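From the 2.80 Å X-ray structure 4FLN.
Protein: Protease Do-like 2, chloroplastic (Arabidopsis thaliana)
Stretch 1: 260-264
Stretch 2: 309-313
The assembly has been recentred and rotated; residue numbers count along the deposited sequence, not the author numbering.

Stretch 1, residues 260-264: QKLEN
Stretch 2 309-313: GCEGT

Two segments far apart in sequence can meet through a single weak backbone hydrogen bond supplemented by a long side chain, as two stretches of Protease Do-like 2 illustrate. Gln260 and Lys261 are extended (phi/psi -117/133° and -67/142°); Leu262 follows at -113/92°, and Glu263 turns at -90/-42°. The partner has no regular helix or strand: Cys310 (-46/-61°) bends the chain, Glu311 (-75/-171°) extends it, Gly312 (-80/-2°) turns it again, and Gly309 N closes the loop on Thr313 O at 3.2 Å. The register runs antiparallel, with CA of Lys261 5.1 Å from CA of Glu311 and CA of Leu262 5.2 Å from CA of Cys310. One weak hydrogen bond joins the backbones, Leu262 N to Cys310 O, 3.3 Å at 149°.

The CA-to-CB bond of Lys261 points toward the second stretch; its rotamers are m, t, t, m. Opposite charges attract, but the salt bridge from Lys261 NZ to Glu311 OE1 is long and loose at 4.0 Å; OE1 lies closer to the aliphatic Lys261 CD, at 3.0 Å. The CA-to-CB bond of Glu311 points away overall, though CB still touches the first stretch, and chi1 -34° (between wells) with chi2 -65° (m) brings the carboxylate nearer. Glu263, chi1 and chi2 both t, has OE2 4.2 Å from Glu311 OE2; two carboxylates this close would repel if both are charged, and Glu311 OE2 and Glu263 OE1 each have a hydrogen bond elsewhere in the structure. Cys310, chi1 m, places SG 3.4 Å from Leu262 O.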

# COMPACT_ATOMS: atom_id res chain seq x y z
N GLN B 260 -19.68 -33.23 14.17
CA GLN B 260 -20.15 -32.05 14.89
C GLN B 260 -19.96 -32.27 16.39
O GLN B 260 -20.28 -33.34 16.92
CB GLN B 260 -21.62 -31.77 14.55
CG GLN B 260 -22.17 -30.51 15.17
CD GLN B 260 -23.61 -30.21 14.77
OE1 GLN B 260 -23.98 -30.30 13.59
NE2 GLN B 260 -24.42 -29.82 15.75
N LYS B 261 -19.40 -31.27 17.08
CA LYS B 261 -19.28 -31.30 18.54
C LYS B 261 -20.66 -31.26 19.20
O LYS B 261 -21.56 -30.57 18.70
CB LYS B 261 -18.40 -30.14 19.03
CG LYS B 261 -16.90 -30.32 18.76
CD LYS B 261 -16.12 -29.03 18.94
CE LYS B 261 -14.76 -29.07 18.22
NZ LYS B 261 -13.63 -29.72 18.98
N LEU B 262 -20.86 -31.99 20.30
CA LEU B 262 -22.11 -31.82 21.03
C LEU B 262 -21.83 -31.20 22.38
O LEU B 262 -21.61 -31.91 23.36
CB LEU B 262 -22.76 -33.19 21.26
CG LEU B 262 -22.66 -34.18 20.09
CD1 LEU B 262 -22.98 -35.59 20.55
CD2 LEU B 262 -23.59 -33.75 18.97
N GLU B 263 -21.89 -29.88 22.42
CA GLU B 263 -21.83 -29.10 23.64
C GLU B 263 -23.23 -28.87 24.21
O GLU B 263 -23.46 -28.97 25.41
CB GLU B 263 -21.09 -27.78 23.40
CG GLU B 263 -20.91 -26.90 24.62
CD GLU B 263 -20.16 -25.62 24.30
OE1 GLU B 263 -20.19 -24.67 25.12
OE2 GLU B 263 -19.52 -25.57 23.22
N ASN B 264 -24.17 -28.58 23.32
CA ASN B 264 -25.51 -28.19 23.74
C ASN B 264 -26.33 -29.30 24.38
O ASN B 264 -26.43 -30.39 23.84
CB ASN B 264 -26.29 -27.60 22.57
CG ASN B 264 -27.67 -27.17 22.98
OD1 ASN B 264 -28.60 -27.97 22.98
ND2 ASN B 264 -27.80 -25.91 23.36
N GLY B 309 -15.03 -37.62 23.92
CA GLY B 309 -15.83 -36.61 24.62
C GLY B 309 -16.76 -35.71 23.80
O GLY B 309 -16.89 -35.87 22.59
N CYS B 310 -17.40 -34.77 24.48
CA CYS B 310 -18.20 -33.71 23.85
C CYS B 310 -17.47 -33.07 22.65
O CYS B 310 -17.96 -33.07 21.52
CB CYS B 310 -18.58 -32.63 24.88
SG CYS B 310 -19.91 -33.10 26.00
N GLU B 311 -16.32 -32.48 22.93
CA GLU B 311 -15.44 -32.03 21.86
C GLU B 311 -14.78 -33.29 21.31
O GLU B 311 -15.18 -34.40 21.66
CB GLU B 311 -14.40 -31.05 22.41
CG GLU B 311 -14.91 -30.16 23.55
CD GLU B 311 -16.01 -29.19 23.13
OE1 GLU B 311 -16.17 -28.96 21.91
OE2 GLU B 311 -16.72 -28.65 24.01
N GLY B 312 -13.80 -33.15 20.46
CA GLY B 312 -13.27 -34.33 19.81
C GLY B 312 -12.31 -35.18 20.62
O GLY B 312 -11.86 -36.22 20.14
N THR B 313 -11.98 -34.77 21.84
CA THR B 313 -10.77 -35.32 22.46
C THR B 313 -10.90 -36.73 23.02
O THR B 313 -11.95 -37.36 22.93
CB THR B 313 -10.18 -34.36 23.52
OG1 THR B 313 -10.67 -34.70 24.82
CG2 THR B 313 -10.56 -32.93 23.17